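Local atomic coordinates of ornithine carbamoyltransferase, mitochondrial (Coccidioides immitis, PDB entry 3SDS), a protein that catalyses the transfer of a carbamoyl group from carbamoyl phosphate to L-ornithine, giving L-citrulline and phosphate in arginine biosynthesis. Residues S46-I51 and I166-A171; T35-L40 and A161-I166; V89-H94 and A337-L342; P57-G62 and A341-V346. All coordinates share one frame; numbering follows the deposited sequence.

Contact 1 (S46-I51 and I166-A171); sequences SYKKTI and IHESFA
NZ of K48 is held by the carboxylate of E168 and by OD1 of N333. NZ lies 2.6 Å from OE2 of E168 and donates a hydrogen bond to it, forming a salt bridge. OE2 receives it with its syn lone pair, facing OE1. That other oxygen, OE1 of E168, is 3.2 Å from NZ of K48, so the charge sits near both oxygens but leans to one. The two side chains run at each other from opposite directions. K48 has CG anti to its backbone nitrogen (chi1 167°) and is extended from there on. This straight chain carries NZ across the gap between the helices. E168 is also extended beyond CG and covers the rest of the distance. N333 is on helix 327-347, and the side chain of K48 also packs on W336 and E332 of that helix. Helix 327-347 thus flanks the pair, and both residues are partly exposed. It is a surface salt bridge between helices 34-51 and 156-169, near the C-terminal ends of both, in the carbamoyl phosphate-binding half of the transcarbamylase fold.

Contact 2 (T35-L40 and A161-I166); sequences TEFATL and ADFLTI
The ring edge of F37 at CE2 and CZ meets CB of F163, with CE2 also near CG of F163. This is an offset edge-to-face (T-shaped) aromatic pair in the core between two helices of the transcarbamylase fold. F37 is on helix 34-51 and F163 is on helix 156-169. Both helices belong to the carbamoyl phosphate-binding half. The ring centroids are 6.0 Å apart and the planes stand at 79° to each other. The two side chains cross at about a right angle. CB of F163 lies near the plane of the F37 ring, beyond its edge. The offset brings the F37 edge toward the root of the F163 side chain rather than the middle of its ring. F37 gets there because its CG is anti to the backbone nitrogen (chi1 -176°), which sends the ring out from helix 34-51. The contact between the segments is small and wholly apolar, and both phenylalanines are buried. Helix 199-210, in the ornithine-binding half, packs against both: A207 meets F37 and F163, while L204 and A208 pack on F163. I29 packs on F37 from a loop. Q158, a carbamoyl phosphate ligand by similarity, has its side chain about 9 Å from that of F163. The closest approach of the pair is 4.1 Å, from CE2 of F37 to CB of F163.

Contact 3 (V89-H94 and A337-L342); sequences VKMGGH and AAISAL
M91 drives its methyl group into the surface of helix 327-347, and this is the closely packed part of the contact. CE of M91 sits 3.8 Å from the carbonyl O of I339. The same methyl meets CG2 of I339 at 4.1 Å and CB of L342 at 4.1 Å. It therefore rests on one turn of the helix, between two apolar side chains. A bend at the end of the M91 chain (chi3 -83°) turns CE toward that turn. L342 also packs on A87 and V88 of helix 78-90. The other side is looser. K90 brings CB and CG to about 4.3 Å from CD1 of I339, and its charged end leads away. K90 is partly exposed, and it also packs on I51 and on G66 of the second subunit. Just beyond M91 the chain leaves the helix at G92, whose positive phi belongs to a Schellman motif. The chain then enters strand 94-98, where NE2 of H94 bonds to E85 of the third subunit. The contact joins the Schellman-capped end of a helix in the carbamoyl phosphate-binding half to the C-terminal helix, beside the subunit interface of the transcarbamylase trimer.

Contact 4 (P57-G62 and A341-V346); sequences PERLTG and ALEAFV
R59 and E343 cross at about a right angle, and the guanidinium presents its NE side to one carboxylate oxygen. NE and NH2 of R59 both bond to OE2 of E343, each at 2.8 Å. This is a side-on grip on a single atom, part of a salt bridge. Neither bond is straight, with N-H...O angles of 133°. The guanidinium and carboxylate planes are turned 57° apart. OE2 lies near the guanidinium edge but is tilted 20° from its plane. NE meets the syn lone pair of OE2, while NH2 comes from the syn side but well out of the carboxylate plane. The R59 chain folds at chi3, which swings NE and NH2 round to the glutamate. L60 crosses E343 too, laying CD2 at 4.0 Å from CG of the glutamate. OE1 of E343 pairs with OH of Y47 in a hydrogen bond, and NH2 of R59 also bonds to the carbonyl O of A353. Both oxygens of a buried carboxylate thus have partners. Such partners would be expected to favour its charged form, and they link the loop after helix 34-51 to the C-terminal helix.

Helix 34-51 and helix 327-347 connect the set. Contacts 1 and 2 are two points on the same pair of helices, 34-51 and 156-169, with centres 10 Å apart. Contacts 3 and 4 are closer neighbours, with centres 6 Å apart, and share A341 and L342. Y47 links contact 1 to both: its OH is 2.6 Å from OE1 of E343, and its ring packs on I339. L40 of contact 2 probably bonds through its O to OG of S340 in contact 3. R334, a carbamoyl phosphate ligand by similarity, has its side chain about 10 Å from those of K48 and I339. Contact 4 lies away from the annotated sites.

Contact 1 (S46-I51 and I166-A171)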
loop_
_atom_site.group_PDB
_atom_site.type_symbol
_atom_site.label_atom_id
_atom_site.label_comp_id
_atom_site.label_asym_id
_atom_site.label_seq_id
_atom_site.Cartn_x
_atom_site.Cartn_y
_atom_site.Cartn_z
ATOM N N SER A 46 -1.108 14.489 25.431
ATOM C CA SER A 46 -2.503 14.287 25.758
ATOM C C SER A 46 -3.128 13.132 24.959
ATOM O O SER A 46 -3.744 12.219 25.548
ATOM C CB SER A 46 -3.265 15.577 25.478
ATOM O OG SER A 46 -4.602 15.497 25.937
ATOM N N TYR A 47 -2.975 13.173 23.627
ATOM C CA TYR A 47 -3.558 12.153 22.753
ATOM C C TYR A 47 -3.020 10.751 23.082
ATOM O O TYR A 47 -3.769 9.750 23.039
ATOM C CB TYR A 47 -3.340 12.495 21.264
ATOM C CG TYR A 47 -3.952 13.815 20.789
ATOM C CD1 TYR A 47 -5.144 14.319 21.356
ATOM C CD2 TYR A 47 -3.360 14.548 19.758
ATOM C CE1 TYR A 47 -5.705 15.537 20.926
ATOM C CE2 TYR A 47 -3.916 15.768 19.315
ATOM C CZ TYR A 47 -5.088 16.248 19.898
ATOM O OH TYR A 47 -5.637 17.444 19.466
ATOM N N LYS A 48 -1.728 10.705 23.424
ATOM C CA LYS A 48 -1.012 9.480 23.831
ATOM C C LYS A 48 -1.619 8.834 25.081
ATOM O O LYS A 48 -1.854 7.623 25.130
ATOM C CB LYS A 48 0.483 9.805 24.054
ATOM C CG LYS A 48 1.290 8.724 24.783
ATOM C CD LYS A 48 2.789 8.943 24.682
ATOM C CE LYS A 48 3.535 7.789 25.354
ATOM N NZ LYS A 48 4.999 8.115 25.576
ATOM N N LYS A 49 -1.887 9.654 26.087
ATOM C CA LYS A 49 -2.462 9.163 27.341
ATOM C C LYS A 49 -3.892 8.606 27.147
ATOM O O LYS A 49 -4.229 7.556 27.694
ATOM C CB LYS A 49 -2.403 10.259 28.414
ATOM C CG LYS A 49 -2.147 9.738 29.788
ATOM C CD LYS A 49 -2.844 10.543 30.876
ATOM C CE LYS A 49 -3.172 9.598 32.054
ATOM N NZ LYS A 49 -3.418 10.279 33.358
ATOM N N THR A 50 -4.709 9.304 26.357
ATOM C CA THR A 50 -6.094 8.880 26.088
ATOM C C THR A 50 -6.132 7.574 25.287
ATOM O O THR A 50 -6.814 6.633 25.697
ATOM C CB THR A 50 -6.918 9.962 25.292
ATOM O OG1 THR A 50 -6.849 11.241 25.936
ATOM C CG2 THR A 50 -8.363 9.566 25.148
ATOM N N ILE A 51 -5.416 7.532 24.150
ATOM C CA ILE A 51 -5.435 6.362 23.231
ATOM C C ILE A 51 -4.816 5.077 23.870
ATOM O O ILE A 51 -5.355 3.975 23.721
ATOM C CB ILE A 51 -4.817 6.726 21.837
ATOM C CG1 ILE A 51 -5.726 7.714 21.107
ATOM C CG2 ILE A 51 -4.583 5.488 20.947
ATOM C CD1 ILE A 51 -5.044 8.580 20.047
ATOM N N ILE A 166 11.512 14.186 26.363
ATOM C CA ILE A 166 12.189 14.939 27.427
ATOM C C ILE A 166 11.150 15.408 28.456
ATOM O O ILE A 166 11.327 15.190 29.655
ATOM C CB ILE A 166 13.084 16.110 26.841
ATOM C CG1 ILE A 166 14.227 15.541 25.980
ATOM C CG2 ILE A 166 13.641 17.041 27.949
ATOM C CD1 ILE A 166 14.878 16.540 25.022
ATOM N N HIS A 167 10.054 15.993 27.966
ATOM C CA HIS A 167 8.927 16.461 28.790
ATOM C C HIS A 167 8.296 15.397 29.717
ATOM O O HIS A 167 7.846 15.729 30.807
ATOM C CB HIS A 167 7.853 17.104 27.889
ATOM C CG HIS A 167 6.583 17.478 28.600
ATOM N ND1 HIS A 167 5.411 16.756 28.468
ATOM C CD2 HIS A 167 6.293 18.509 29.432
ATOM C CE1 HIS A 167 4.458 17.320 29.191
ATOM N NE2 HIS A 167 4.969 18.384 29.789
ATOM N N GLU A 168 8.246 14.139 29.273
ATOM C CA GLU A 168 7.726 13.035 30.090
ATOM C C GLU A 168 8.701 12.600 31.194
ATOM O O GLU A 168 8.297 12.269 32.321
ATOM C CB GLU A 168 7.480 11.808 29.219
ATOM C CG GLU A 168 6.167 11.741 28.474
ATOM C CD GLU A 168 6.070 10.473 27.610
ATOM O OE1 GLU A 168 7.130 9.878 27.241
ATOM O OE2 GLU A 168 4.924 10.081 27.298
ATOM N N SER A 169 9.984 12.569 30.842
ATOM C CA SER A 169 11.000 11.980 31.690
ATOM C C SER A 169 11.402 12.929 32.802
ATOM O O SER A 169 11.784 12.488 33.874
ATOM C CB SER A 169 12.207 11.554 30.867
ATOM O OG SER A 169 13.256 11.125 31.716
ATOM N N PHE A 170 11.299 14.228 32.540
ATOM C CA PHE A 170 11.492 15.255 33.570
ATOM C C PHE A 170 10.150 15.873 34.017
ATOM O O PHE A 170 10.045 17.094 34.181
ATOM C CB PHE A 170 12.471 16.335 33.084
ATOM C CG PHE A 170 13.859 15.808 32.777
ATOM C CD1 PHE A 170 14.866 15.837 33.749
ATOM C CD2 PHE A 170 14.163 15.275 31.515
ATOM C CE1 PHE A 170 16.146 15.342 33.468
ATOM C CE2 PHE A 170 15.441 14.777 31.236
ATOM C CZ PHE A 170 16.431 14.816 32.210
ATOM N N ALA A 171 9.132 15.017 34.198
ATOM C CA ALA A 171 7.826 15.416 34.756
ATOM C C ALA A 171 7.679 14.948 36.204
ATOM O O ALA A 171 7.966 15.700 37.141
ATOM C CB ALA A 171 6.679 14.876 33.914
#

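Contact 2 (T35-L40 and A161-I166)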
loop_
_atom_site.group_PDB
_atom_site.type_symbol
_atom_site.label_atom_id
_atom_site.label_comp_id
_atom_site.label_asym_id
_atom_site.label_seq_id
_atom_site.Cartn_x
_atom_site.Cartn_y
_atom_site.Cartn_z
ATOM N N THR A 35 5.245 29.400 21.437
ATOM C CA THR A 35 3.914 28.927 21.851
ATOM C C THR A 35 3.378 27.764 20.992
ATOM O O THR A 35 2.940 26.744 21.514
ATOM C CB THR A 35 2.886 30.067 21.845
ATOM O OG1 THR A 35 3.312 31.094 22.757
ATOM C CG2 THR A 35 1.485 29.567 22.258
ATOM N N GLU A 36 3.410 27.934 19.673
ATOM C CA GLU A 36 2.962 26.916 18.739
ATOM C C GLU A 36 3.694 25.587 18.943
ATOM O O GLU A 36 3.097 24.521 18.742
ATOM C CB GLU A 36 3.148 27.389 17.286
ATOM C CG GLU A 36 2.113 28.385 16.754
ATOM C CD GLU A 36 2.528 28.996 15.403
ATOM O OE1 GLU A 36 3.743 28.909 15.060
ATOM O OE2 GLU A 36 1.651 29.578 14.696
ATOM N N PHE A 37 4.971 25.639 19.327
ATOM C CA PHE A 37 5.759 24.417 19.488
ATOM C C PHE A 37 5.411 23.688 20.780
ATOM O O PHE A 37 5.295 22.454 20.801
ATOM C CB PHE A 37 7.270 24.701 19.418
ATOM C CG PHE A 37 8.125 23.459 19.488
ATOM C CD1 PHE A 37 8.375 22.700 18.348
ATOM C CD2 PHE A 37 8.660 23.032 20.698
ATOM C CE1 PHE A 37 9.154 21.538 18.424
ATOM C CE2 PHE A 37 9.442 21.880 20.771
ATOM C CZ PHE A 37 9.689 21.137 19.640
ATOM N N ALA A 38 5.250 24.439 21.862
ATOM C CA ALA A 38 4.863 23.820 23.117
ATOM C C ALA A 38 3.477 23.159 23.006
ATOM O O ALA A 38 3.251 22.080 23.588
ATOM C CB ALA A 38 4.914 24.801 24.237
ATOM N N THR A 39 2.577 23.784 22.236
ATOM C CA THR A 39 1.207 23.290 22.036
ATOM C C THR A 39 1.158 21.948 21.273
ATOM O O THR A 39 0.381 21.040 21.632
ATOM C CB THR A 39 0.325 24.368 21.351
ATOM O OG1 THR A 39 0.202 25.497 22.222
ATOM C CG2 THR A 39 -1.069 23.848 21.034
ATOM N N LEU A 40 1.997 21.817 20.240
ATOM C CA LEU A 40 2.113 20.551 19.500
ATOM C C LEU A 40 2.581 19.424 20.434
ATOM O O LEU A 40 2.082 18.286 20.373
ATOM C CB LEU A 40 3.054 20.692 18.290
ATOM C CG LEU A 40 2.618 21.560 17.094
ATOM C CD1 LEU A 40 3.662 21.533 15.991
ATOM C CD2 LEU A 40 1.282 21.105 16.532
ATOM N N ALA A 161 9.019 14.808 18.564
ATOM C CA ALA A 161 9.148 13.554 19.297
ATOM C C ALA A 161 10.147 13.657 20.446
ATOM O O ALA A 161 9.856 13.237 21.578
ATOM C CB ALA A 161 9.542 12.430 18.364
ATOM N N ASP A 162 11.319 14.224 20.156
ATOM C CA ASP A 162 12.380 14.293 21.153
ATOM C C ASP A 162 11.971 15.134 22.356
ATOM O O ASP A 162 12.190 14.723 23.506
ATOM C CB ASP A 162 13.690 14.759 20.532
ATOM C CG ASP A 162 14.297 13.706 19.631
ATOM O OD1 ASP A 162 13.721 12.593 19.562
ATOM O OD2 ASP A 162 15.341 13.974 18.987
ATOM N N PHE A 163 11.335 16.278 22.103
ATOM C CA PHE A 163 10.854 17.104 23.218
ATOM C C PHE A 163 9.671 16.491 23.985
ATOM O O PHE A 163 9.589 16.665 25.199
ATOM C CB PHE A 163 10.661 18.583 22.829
ATOM C CG PHE A 163 11.900 19.398 23.026
ATOM C CD1 PHE A 163 12.945 19.336 22.109
ATOM C CD2 PHE A 163 12.064 20.176 24.174
ATOM C CE1 PHE A 163 14.123 20.075 22.320
ATOM C CE2 PHE A 163 13.255 20.906 24.398
ATOM C CZ PHE A 163 14.274 20.856 23.469
ATOM N N LEU A 164 8.801 15.735 23.304
ATOM C CA LEU A 164 7.779 14.947 23.996
ATOM C C LEU A 164 8.436 14.022 25.002
ATOM O O LEU A 164 7.951 13.881 26.131
ATOM C CB LEU A 164 6.961 14.091 23.020
ATOM C CG LEU A 164 5.887 13.147 23.618
ATOM C CD1 LEU A 164 4.958 13.860 24.629
ATOM C CD2 LEU A 164 5.049 12.494 22.545
ATOM N N THR A 165 9.537 13.392 24.585
ATOM C CA THR A 165 10.201 12.393 25.393
ATOM C C THR A 165 10.812 13.073 26.603
ATOM O O THR A 165 10.642 12.604 27.726
ATOM C CB THR A 165 11.293 11.668 24.596
ATOM O OG1 THR A 165 10.784 11.296 23.311
ATOM C CG2 THR A 165 11.752 10.431 25.325
ATOM N N ILE A 166 11.512 14.186 26.363
ATOM C CA ILE A 166 12.189 14.939 27.427
ATOM C C ILE A 166 11.150 15.408 28.456
ATOM O O ILE A 166 11.327 15.190 29.655
ATOM C CB ILE A 166 13.084 16.110 26.841
ATOM C CG1 ILE A 166 14.227 15.541 25.980
ATOM C CG2 ILE A 166 13.641 17.041 27.949
ATOM C CD1 ILE A 166 14.878 16.540 25.022
#

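Contact 3 (V89-H94 and A337-L342)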
loop_
_atom_site.group_PDB
_atom_site.type_symbol
_atom_site.label_atom_id
_atom_site.label_comp_id
_atom_site.label_asym_id
_atom_site.label_seq_id
_atom_site.Cartn_x
_atom_site.Cartn_y
_atom_site.Cartn_z
ATOM N N VAL A 89 -4.211 6.727 9.979
ATOM C CA VAL A 89 -5.305 5.765 10.210
ATOM C C VAL A 89 -6.107 6.013 11.511
ATOM O O VAL A 89 -7.327 5.877 11.514
ATOM C CB VAL A 89 -4.813 4.298 10.107
ATOM C CG1 VAL A 89 -5.886 3.298 10.614
ATOM C CG2 VAL A 89 -4.398 3.975 8.683
ATOM N N LYS A 90 -5.439 6.383 12.606
ATOM C CA LYS A 90 -6.156 6.805 13.829
ATOM C C LYS A 90 -7.202 7.884 13.536
ATOM O O LYS A 90 -8.300 7.867 14.144
ATOM C CB LYS A 90 -5.198 7.279 14.928
ATOM C CG LYS A 90 -4.583 6.158 15.767
ATOM C CD LYS A 90 -5.509 5.760 16.908
ATOM C CE LYS A 90 -5.469 4.232 17.242
ATOM N NZ LYS A 90 -4.113 3.582 17.153
ATOM N N MET A 91 -6.880 8.798 12.607
ATOM C CA MET A 91 -7.846 9.825 12.166
ATOM C C MET A 91 -8.855 9.371 11.085
ATOM O O MET A 91 -9.680 10.170 10.596
ATOM C CB MET A 91 -7.149 11.115 11.776
ATOM C CG MET A 91 -6.766 11.943 12.987
ATOM S SD MET A 91 -5.666 13.344 12.653
ATOM C CE MET A 91 -4.114 12.446 12.670
ATOM N N GLY A 92 -8.816 8.087 10.744
ATOM C CA GLY A 92 -9.764 7.527 9.800
ATOM C C GLY A 92 -9.485 7.857 8.351
ATOM O O GLY A 92 -10.359 7.655 7.511
ATOM N N GLY A 93 -8.280 8.350 8.041
ATOM C CA GLY A 93 -7.914 8.661 6.653
ATOM C C GLY A 93 -7.172 7.526 5.956
ATOM O O GLY A 93 -6.914 6.478 6.580
ATOM N N HIS A 94 -6.830 7.733 4.673
ATOM C CA HIS A 94 -6.003 6.785 3.905
ATOM C C HIS A 94 -4.593 7.287 3.489
ATOM O O HIS A 94 -4.459 8.300 2.796
ATOM C CB HIS A 94 -6.760 6.265 2.681
ATOM C CG HIS A 94 -5.952 5.337 1.820
ATOM N ND1 HIS A 94 -5.738 4.011 2.144
ATOM C CD2 HIS A 94 -5.302 5.547 0.647
ATOM C CE1 HIS A 94 -4.994 3.445 1.206
ATOM N NE2 HIS A 94 -4.715 4.354 0.286
ATOM N N ALA A 337 3.659 12.284 17.762
ATOM C CA ALA A 337 4.028 13.542 17.124
ATOM C C ALA A 337 3.394 13.739 15.727
ATOM O O ALA A 337 2.975 14.847 15.383
ATOM C CB ALA A 337 5.525 13.662 17.057
ATOM N N ALA A 338 3.295 12.671 14.935
ATOM C CA ALA A 338 2.594 12.752 13.644
ATOM C C ALA A 338 1.104 13.082 13.770
ATOM O O ALA A 338 0.572 13.856 12.949
ATOM C CB ALA A 338 2.781 11.488 12.839
ATOM N N ILE A 339 0.432 12.512 14.780
ATOM C CA ILE A 339 -1.000 12.774 14.976
ATOM C C ILE A 339 -1.189 14.267 15.244
ATOM O O ILE A 339 -2.058 14.931 14.644
ATOM C CB ILE A 339 -1.637 11.926 16.137
ATOM C CG1 ILE A 339 -1.756 10.428 15.757
ATOM C CG2 ILE A 339 -3.023 12.517 16.570
ATOM C CD1 ILE A 339 -2.159 9.485 16.923
ATOM N N SER A 340 -0.351 14.787 16.135
ATOM C CA SER A 340 -0.414 16.193 16.540
ATOM C C SER A 340 -0.185 17.112 15.332
ATOM O O SER A 340 -0.961 18.058 15.104
ATOM C CB SER A 340 0.642 16.451 17.615
ATOM O OG SER A 340 0.577 17.759 18.125
ATOM N N ALA A 341 0.855 16.802 14.550
ATOM C CA ALA A 341 1.241 17.644 13.428
ATOM C C ALA A 341 0.221 17.635 12.292
ATOM O O ALA A 341 -0.096 18.700 11.727
ATOM C CB ALA A 341 2.618 17.278 12.923
ATOM N N LEU A 342 -0.283 16.447 11.956
ATOM C CA LEU A 342 -1.301 16.324 10.918
ATOM C C LEU A 342 -2.612 16.982 11.347
ATOM O O LEU A 342 -3.258 17.623 10.513
ATOM C CB LEU A 342 -1.558 14.860 10.525
ATOM C CG LEU A 342 -0.434 13.997 9.957
ATOM C CD1 LEU A 342 -0.721 12.543 10.270
ATOM C CD2 LEU A 342 -0.286 14.187 8.470
#

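Contact 4 (P57-G62 and A341-V346)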
loop_
_atom_site.group_PDB
_atom_site.type_symbol
_atom_site.label_atom_id
_atom_site.label_comp_id
_atom_site.label_asym_id
_atom_site.label_seq_id
_atom_site.Cartn_x
_atom_site.Cartn_y
_atom_site.Cartn_z
ATOM N N PRO A 57 -10.021 10.582 21.434
ATOM C CA PRO A 57 -10.330 12.022 21.531
ATOM C C PRO A 57 -11.398 12.467 20.519
ATOM O O PRO A 57 -11.251 12.184 19.341
ATOM C CB PRO A 57 -8.989 12.697 21.184
ATOM C CG PRO A 57 -7.942 11.644 21.371
ATOM C CD PRO A 57 -8.606 10.335 21.093
ATOM N N GLU A 58 -12.444 13.171 20.955
ATOM C CA GLU A 58 -13.464 13.716 20.021
ATOM C C GLU A 58 -12.895 14.477 18.787
ATOM O O GLU A 58 -13.327 14.254 17.653
ATOM C CB GLU A 58 -14.467 14.613 20.763
ATOM C CG GLU A 58 -15.327 13.923 21.822
ATOM C CD GLU A 58 -16.434 13.065 21.237
ATOM O OE1 GLU A 58 -16.776 13.207 20.037
ATOM O OE2 GLU A 58 -16.984 12.236 21.991
ATOM N N ARG A 59 -11.935 15.371 19.018
ATOM C CA ARG A 59 -11.278 16.128 17.948
ATOM C C ARG A 59 -10.744 15.241 16.801
ATOM O O ARG A 59 -10.688 15.686 15.654
ATOM C CB ARG A 59 -10.113 16.970 18.512
ATOM C CG ARG A 59 -10.534 18.122 19.417
ATOM C CD ARG A 59 -9.376 18.761 20.170
ATOM N NE ARG A 59 -8.436 19.398 19.253
ATOM C CZ ARG A 59 -7.492 20.280 19.614
ATOM N NH1 ARG A 59 -7.362 20.654 20.892
ATOM N NH2 ARG A 59 -6.668 20.791 18.690
ATOM N N LEU A 60 -10.346 14.003 17.104
ATOM C CA LEU A 60 -9.686 13.150 16.118
ATOM C C LEU A 60 -10.598 12.157 15.349
ATOM O O LEU A 60 -10.206 11.660 14.268
ATOM C CB LEU A 60 -8.501 12.423 16.760
ATOM C CG LEU A 60 -7.437 13.241 17.536
ATOM C CD1 LEU A 60 -6.390 12.295 18.132
ATOM C CD2 LEU A 60 -6.731 14.316 16.725
ATOM N N THR A 61 -11.796 11.876 15.862
ATOM C CA THR A 61 -12.597 10.761 15.324
ATOM C C THR A 61 -13.193 11.045 13.932
ATOM O O THR A 61 -14.004 11.946 13.783
ATOM C CB THR A 61 -13.717 10.325 16.317
ATOM O OG1 THR A 61 -13.169 10.261 17.628
ATOM C CG2 THR A 61 -14.281 8.935 15.970
ATOM N N GLY A 62 -12.800 10.270 12.924
ATOM C CA GLY A 62 -13.204 10.553 11.561
ATOM C C GLY A 62 -12.779 11.927 11.043
ATOM O O GLY A 62 -13.319 12.409 10.061
ATOM N N ALA A 341 0.855 16.802 14.550
ATOM C CA ALA A 341 1.241 17.644 13.428
ATOM C C ALA A 341 0.221 17.635 12.292
ATOM O O ALA A 341 -0.096 18.700 11.727
ATOM C CB ALA A 341 2.618 17.278 12.923
ATOM N N LEU A 342 -0.283 16.447 11.956
ATOM C CA LEU A 342 -1.301 16.324 10.918
ATOM C C LEU A 342 -2.612 16.982 11.347
ATOM O O LEU A 342 -3.258 17.623 10.513
ATOM C CB LEU A 342 -1.558 14.860 10.525
ATOM C CG LEU A 342 -0.434 13.997 9.957
ATOM C CD1 LEU A 342 -0.721 12.543 10.270
ATOM C CD2 LEU A 342 -0.286 14.187 8.470
ATOM N N GLU A 343 -3.027 16.828 12.610
ATOM C CA GLU A 343 -4.213 17.567 13.075
ATOM C C GLU A 343 -4.048 19.075 12.878
ATOM O O GLU A 343 -4.983 19.757 12.420
ATOM C CB GLU A 343 -4.545 17.299 14.548
ATOM C CG GLU A 343 -5.942 17.787 14.963
ATOM C CD GLU A 343 -6.001 18.275 16.407
ATOM O OE1 GLU A 343 -4.964 18.177 17.104
ATOM O OE2 GLU A 343 -7.088 18.766 16.842
ATOM N N ALA A 344 -2.862 19.580 13.228
ATOM C CA ALA A 344 -2.595 21.011 13.200
ATOM C C ALA A 344 -2.578 21.588 11.784
ATOM O O ALA A 344 -3.166 22.653 11.519
ATOM C CB ALA A 344 -1.304 21.297 13.888
ATOM N N PHE A 345 -1.904 20.888 10.874
ATOM C CA PHE A 345 -1.655 21.438 9.548
ATOM C C PHE A 345 -2.731 21.079 8.532
ATOM O O PHE A 345 -3.042 21.897 7.665
ATOM C CB PHE A 345 -0.229 21.123 9.060
ATOM C CG PHE A 345 0.829 21.985 9.725
ATOM C CD1 PHE A 345 1.247 23.182 9.138
ATOM C CD2 PHE A 345 1.368 21.624 10.964
ATOM C CE1 PHE A 345 2.192 23.989 9.759
ATOM C CE2 PHE A 345 2.332 22.429 11.600
ATOM C CZ PHE A 345 2.735 23.614 11.000
ATOM N N VAL A 346 -3.322 19.890 8.661
ATOM C CA VAL A 346 -4.340 19.446 7.708
ATOM C C VAL A 346 -5.784 19.743 8.183
ATOM O O VAL A 346 -6.561 20.373 7.463
ATOM C CB VAL A 346 -4.182 17.959 7.337
ATOM C CG1 VAL A 346 -5.100 17.610 6.147
ATOM C CG2 VAL A 346 -2.717 17.643 7.020
#